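Local coordinates for protein Rho guanine nucleotide exchange factor 3 (Mus musculus, PDB 2Z0Q) that acts as a guanine nucleotide exchange factor for the small GTPases RhoA and RhoB, here represented by its DH-PH fragment, at residues A[51-63]-A[117-131]. Sequence-based numbering, arbitrary orientation.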
loop_
_atom_site.group_PDB
_atom_site.type_symbol
_atom_site.label_atom_id
_atom_site.label_comp_id
_atom_site.label_asym_id
_atom_site.label_seq_id
_atom_site.Cartn_x
_atom_site.Cartn_y
_atom_site.Cartn_z
ATOM N N LYS A 51 19.867 14.138 10.091
ATOM C CA LYS A 51 21.207 14.607 10.436
ATOM C C LYS A 51 22.064 14.889 9.214
ATOM O O LYS A 51 22.962 15.733 9.270
ATOM C CB LYS A 51 21.920 13.580 11.312
ATOM C CG LYS A 51 21.386 13.507 12.719
ATOM C CD LYS A 51 22.172 12.494 13.531
ATOM C CE LYS A 51 21.541 12.291 14.898
ATOM N NZ LYS A 51 20.130 11.817 14.767
ATOM N N LEU A 52 21.787 14.182 8.121
ATOM C CA LEU A 52 22.545 14.340 6.883
ATOM C C LEU A 52 21.753 15.057 5.796
ATOM O O LEU A 52 22.163 15.082 4.625
ATOM C CB LEU A 52 22.991 12.971 6.375
ATOM C CG LEU A 52 23.949 12.205 7.291
ATOM C CD1 LEU A 52 24.098 10.776 6.780
ATOM C CD2 LEU A 52 25.310 12.903 7.344
ATOM N N SER A 53 20.610 15.620 6.183
ATOM C CA SER A 53 19.749 16.371 5.263
ATOM C C SER A 53 19.456 15.657 3.946
ATOM O O SER A 53 19.403 16.296 2.898
ATOM C CB SER A 53 20.405 17.727 4.959
ATOM O OG SER A 53 20.731 18.413 6.153
ATOM N N ILE A 54 19.270 14.338 3.996
ATOM C CA ILE A 54 18.988 13.535 2.793
ATOM C C ILE A 54 17.654 13.912 2.132
ATOM O O ILE A 54 17.470 13.754 0.932
ATOM C CB ILE A 54 18.990 12.052 3.151
ATOM C CG1 ILE A 54 20.338 11.704 3.775
ATOM C CG2 ILE A 54 18.718 11.190 1.901
ATOM C CD1 ILE A 54 20.392 10.315 4.361
HETATM N N MSE A 55 16.728 14.408 2.937
HETATM C CA MSE A 55 15.427 14.860 2.455
HETATM C C MSE A 55 15.120 16.083 3.304
HETATM O O MSE A 55 15.723 16.268 4.360
HETATM C CB MSE A 55 14.333 13.811 2.699
HETATM C CG MSE A 55 14.425 12.534 1.865
HETATM SE SE MSE A 55 12.812 11.420 2.051
HETATM C CE MSE A 55 11.611 12.461 1.005
ATOM N N THR A 56 14.175 16.904 2.880
ATOM C CA THR A 56 13.850 18.085 3.672
ATOM C C THR A 56 13.137 17.701 4.975
ATOM O O THR A 56 12.658 16.572 5.132
ATOM C CB THR A 56 12.969 19.062 2.879
ATOM O OG1 THR A 56 11.617 18.576 2.827
ATOM C CG2 THR A 56 13.519 19.212 1.462
ATOM N N GLU A 57 13.092 18.629 5.920
ATOM C CA GLU A 57 12.426 18.349 7.179
ATOM C C GLU A 57 10.976 18.117 6.830
ATOM O O GLU A 57 10.305 17.281 7.427
ATOM C CB GLU A 57 12.537 19.529 8.148
ATOM C CG GLU A 57 13.956 19.775 8.649
ATOM C CD GLU A 57 14.022 20.809 9.763
ATOM O OE1 GLU A 57 13.409 20.571 10.830
ATOM O OE2 GLU A 57 14.688 21.852 9.563
ATOM N N GLN A 58 10.498 18.863 5.844
ATOM C CA GLN A 58 9.118 18.730 5.417
ATOM C C GLN A 58 8.856 17.282 4.969
ATOM O O GLN A 58 7.988 16.598 5.519
ATOM C CB GLN A 58 8.839 19.686 4.257
ATOM C CG GLN A 58 9.060 21.162 4.579
ATOM C CD GLN A 58 10.529 21.552 4.715
ATOM O OE1 GLN A 58 11.314 21.440 3.765
ATOM N NE2 GLN A 58 10.903 22.024 5.906
ATOM N N GLU A 59 9.619 16.844 3.968
ATOM C CA GLU A 59 9.514 15.503 3.394
ATOM C C GLU A 59 9.629 14.352 4.384
ATOM O O GLU A 59 8.939 13.344 4.237
ATOM C CB GLU A 59 10.571 15.320 2.298
ATOM C CG GLU A 59 10.404 16.272 1.123
ATOM C CD GLU A 59 11.583 16.233 0.172
ATOM O OE1 GLU A 59 12.720 16.011 0.635
ATOM O OE2 GLU A 59 11.379 16.430 -1.037
ATOM N N LEU A 60 10.517 14.491 5.368
ATOM C CA LEU A 60 10.721 13.467 6.381
ATOM C C LEU A 60 9.562 13.473 7.345
ATOM O O LEU A 60 9.151 12.414 7.834
ATOM C CB LEU A 60 12.020 13.717 7.161
ATOM C CG LEU A 60 13.329 13.511 6.399
ATOM C CD1 LEU A 60 14.514 13.939 7.259
ATOM C CD2 LEU A 60 13.450 12.050 6.013
ATOM N N ASN A 61 9.040 14.664 7.639
ATOM C CA ASN A 61 7.913 14.767 8.558
ATOM C C ASN A 61 6.710 14.109 7.925
ATOM O O ASN A 61 5.911 13.475 8.618
ATOM C CB ASN A 61 7.565 16.225 8.875
ATOM C CG ASN A 61 8.612 16.904 9.733
ATOM O OD1 ASN A 61 9.142 16.317 10.679
ATOM N ND2 ASN A 61 8.899 18.156 9.423
ATOM N N GLN A 62 6.596 14.256 6.605
ATOM C CA GLN A 62 5.474 13.682 5.879
ATOM C C GLN A 62 5.568 12.165 5.729
ATOM O O GLN A 62 4.595 11.513 5.347
ATOM C CB GLN A 62 5.354 14.303 4.488
ATOM C CG GLN A 62 3.963 14.110 3.888
ATOM C CD GLN A 62 3.902 14.416 2.408
ATOM O OE1 GLN A 62 4.352 15.465 1.959
ATOM N NE2 GLN A 62 3.336 13.496 1.639
ATOM N N ILE A 63 6.734 11.600 6.025
ATOM C CA ILE A 63 6.913 10.160 5.903
ATOM C C ILE A 63 6.885 9.416 7.240
ATOM O O ILE A 63 6.251 8.371 7.340
ATOM C CB ILE A 63 8.222 9.851 5.118
ATOM C CG1 ILE A 63 8.026 10.270 3.653
ATOM C CG2 ILE A 63 8.582 8.375 5.205
ATOM C CD1 ILE A 63 9.251 10.105 2.780
ATOM N N ALA A 117 -0.288 10.307 -0.036
ATOM C CA ALA A 117 0.679 11.380 -0.264
ATOM C C ALA A 117 2.101 10.909 0.067
ATOM O O ALA A 117 3.034 11.203 -0.668
ATOM C CB ALA A 117 0.315 12.605 0.568
ATOM N N ALA A 118 2.271 10.159 1.159
ATOM C CA ALA A 118 3.596 9.667 1.549
ATOM C C ALA A 118 4.152 8.668 0.540
ATOM O O ALA A 118 5.341 8.700 0.187
ATOM C CB ALA A 118 3.529 9.013 2.965
ATOM N N LYS A 119 3.297 7.764 0.076
ATOM C CA LYS A 119 3.725 6.769 -0.892
ATOM C C LYS A 119 4.062 7.424 -2.221
ATOM O O LYS A 119 5.016 7.020 -2.880
ATOM C CB LYS A 119 2.639 5.716 -1.126
ATOM C CG LYS A 119 2.461 4.790 0.045
ATOM C CD LYS A 119 1.432 3.712 -0.254
ATOM C CE LYS A 119 1.812 2.422 0.454
ATOM N NZ LYS A 119 0.857 1.356 0.084
ATOM N N ALA A 120 3.286 8.428 -2.610
ATOM C CA ALA A 120 3.554 9.116 -3.883
ATOM C C ALA A 120 4.927 9.790 -3.805
ATOM O O ALA A 120 5.728 9.729 -4.743
ATOM C CB ALA A 120 2.482 10.156 -4.163
ATOM N N LEU A 121 5.191 10.451 -2.687
ATOM C CA LEU A 121 6.470 11.124 -2.497
ATOM C C LEU A 121 7.595 10.098 -2.490
ATOM O O LEU A 121 8.646 10.284 -3.120
ATOM C CB LEU A 121 6.478 11.895 -1.183
ATOM C CG LEU A 121 7.854 12.404 -0.734
ATOM C CD1 LEU A 121 8.312 13.535 -1.657
ATOM C CD2 LEU A 121 7.776 12.873 0.692
ATOM N N LEU A 122 7.387 9.005 -1.768
ATOM C CA LEU A 122 8.394 7.967 -1.681
ATOM C C LEU A 122 8.704 7.364 -3.059
ATOM O O LEU A 122 9.860 7.064 -3.354
ATOM C CB LEU A 122 7.915 6.882 -0.714
ATOM C CG LEU A 122 8.945 6.012 -0.006
ATOM C CD1 LEU A 122 10.121 6.867 0.490
ATOM C CD2 LEU A 122 8.258 5.301 1.169
ATOM N N ASP A 123 7.687 7.174 -3.892
ATOM C CA ASP A 123 7.914 6.614 -5.226
ATOM C C ASP A 123 8.804 7.565 -6.020
ATOM O O ASP A 123 9.619 7.159 -6.839
ATOM C CB ASP A 123 6.601 6.453 -6.011
ATOM C CG ASP A 123 5.748 5.290 -5.530
ATOM O OD1 ASP A 123 6.279 4.421 -4.813
ATOM O OD2 ASP A 123 4.548 5.237 -5.907
ATOM N N HIS A 124 8.629 8.854 -5.794
ATOM C CA HIS A 124 9.424 9.804 -6.528
ATOM C C HIS A 124 10.874 9.801 -6.047
ATOM O O HIS A 124 11.794 9.864 -6.862
ATOM C CB HIS A 124 8.818 11.193 -6.392
ATOM C CG HIS A 124 9.610 12.255 -7.079
ATOM N ND1 HIS A 124 9.847 12.243 -8.437
ATOM C CD2 HIS A 124 10.233 13.354 -6.597
ATOM C CE1 HIS A 124 10.582 13.291 -8.761
ATOM N NE2 HIS A 124 10.831 13.981 -7.661
ATOM N N LYS A 125 11.062 9.719 -4.727
ATOM C CA LYS A 125 12.387 9.725 -4.113
ATOM C C LYS A 125 13.292 8.573 -4.513
ATOM O O LYS A 125 14.508 8.704 -4.460
ATOM C CB LYS A 125 12.267 9.758 -2.589
ATOM C CG LYS A 125 11.806 11.096 -2.045
ATOM C CD LYS A 125 12.881 12.181 -2.207
ATOM C CE LYS A 125 12.305 13.577 -1.915
ATOM N NZ LYS A 125 13.345 14.643 -1.744
ATOM N N LYS A 126 12.726 7.443 -4.912
ATOM C CA LYS A 126 13.581 6.336 -5.296
ATOM C C LYS A 126 14.329 6.686 -6.585
ATOM O O LYS A 126 15.134 5.893 -7.072
ATOM C CB LYS A 126 12.765 5.045 -5.459
ATOM C CG LYS A 126 11.697 5.108 -6.521
ATOM C CD LYS A 126 10.668 4.000 -6.345
ATOM C CE LYS A 126 11.270 2.617 -6.535
ATOM N NZ LYS A 126 10.194 1.573 -6.551
ATOM N N GLN A 127 14.065 7.879 -7.121
ATOM C CA GLN A 127 14.726 8.370 -8.338
ATOM C C GLN A 127 15.979 9.170 -7.955
ATOM O O GLN A 127 16.956 9.228 -8.698
ATOM C CB GLN A 127 13.784 9.280 -9.139
ATOM C CG GLN A 127 14.400 9.781 -10.441
ATOM C CD GLN A 127 13.859 11.138 -10.893
ATOM O OE1 GLN A 127 12.642 11.349 -10.972
ATOM N NE2 GLN A 127 14.769 12.063 -11.203
ATOM N N ASP A 128 15.929 9.785 -6.782
ATOM C CA ASP A 128 17.022 10.590 -6.246
ATOM C C ASP A 128 18.230 9.695 -5.929
ATOM O O ASP A 128 18.088 8.665 -5.283
ATOM C CB ASP A 128 16.496 11.305 -4.990
ATOM C CG ASP A 128 17.509 12.234 -4.355
ATOM O OD1 ASP A 128 17.072 13.177 -3.660
ATOM O OD2 ASP A 128 18.724 12.026 -4.520
ATOM N N HIS A 129 19.419 10.077 -6.392
ATOM C CA HIS A 129 20.619 9.270 -6.145
ATOM C C HIS A 129 21.105 9.381 -4.700
ATOM O O HIS A 129 21.530 8.398 -4.091
ATOM C CB HIS A 129 21.763 9.684 -7.084
ATOM C CG HIS A 129 21.458 9.497 -8.540
ATOM N ND1 HIS A 129 20.798 8.389 -9.029
ATOM C CD2 HIS A 129 21.776 10.252 -9.620
ATOM C CE1 HIS A 129 20.726 8.467 -10.347
ATOM N NE2 HIS A 129 21.312 9.586 -10.731
ATOM N N ARG A 130 21.029 10.593 -4.164
ATOM C CA ARG A 130 21.452 10.882 -2.804
ATOM C C ARG A 130 20.772 9.947 -1.808
ATOM O O ARG A 130 21.389 9.478 -0.855
ATOM C CB ARG A 130 21.113 12.332 -2.472
ATOM C CG ARG A 130 21.734 12.838 -1.191
ATOM C CD ARG A 130 21.300 14.271 -0.906
ATOM N NE ARG A 130 21.800 14.715 0.387
ATOM C CZ ARG A 130 21.386 15.805 1.017
ATOM N NH1 ARG A 130 20.451 16.578 0.474
ATOM N NH2 ARG A 130 21.904 16.117 2.198
ATOM N N VAL A 131 19.489 9.688 -2.034
ATOM C CA VAL A 131 18.735 8.800 -1.164
ATOM C C VAL A 131 19.102 7.340 -1.430
ATOM O O VAL A 131 19.490 6.621 -0.502
ATOM C CB VAL A 131 17.202 8.984 -1.350
ATOM C CG1 VAL A 131 16.793 10.417 -1.011
ATOM C CG2 VAL A 131 16.810 8.646 -2.765
HETATM O O HOH W 1 15.846 13.528 -1.221
#
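Lys125 reaches across from the last turn of helix 107-125 to the carboxylate of Glu59, their side chains crossing at about a right angle. NZ forms a salt bridge with Glu59 OE2 at 2.7 Å, entering from above the carboxylate plane, 35° out of it; its bond to OE1 is weak. A bend at chi2 (-70°) turns the lysine chain so that NZ reaches this carboxylate. Its NZ also donates to a water that bonds to Ile54 O and Asp128 OD1, tying the ammonium to both loops. Glu59 has a second task: OE1 accepts from Thr56 N at 2.8 Å while Thr56 OG1 takes Glu59 N, a capping box that opens helix 57-64 and probably helps to fix the carboxylate.

Beyond the ion pair the contact turns apolar. Selenomethionine Met55 bends at chi3 and meets Lys125 tip to tip, its CE pressed tightly on CG, CD and CE of the lysine (3.2 Å to CE) and within 3.9 Å of Leu121 CD2. That same leucine methyl lies 3.8 Å from Ile63 CD1, which also meets Leu122 CD1; Ile63 crosses both leucines nearly perpendicularly. Farther along, Ile54 CG2 packs on Val131 CG1 at 3.6 Å. The extended Arg130 carries its guanidinium over Ile54 CA, though its exact place is doubtful, since CZ is modelled too close to Ser53 O. At the other end Ala118 CB touches Gln62 O at 3.6 Å.

The two short helical segments cross at -127°, their axes 9.7 Å apart. This is helix-on-helix packing within the all-helical bundle of a Dbl homology (RhoGEF) domain, the capping box of helix 57-64 lying against the end of helix 107-125.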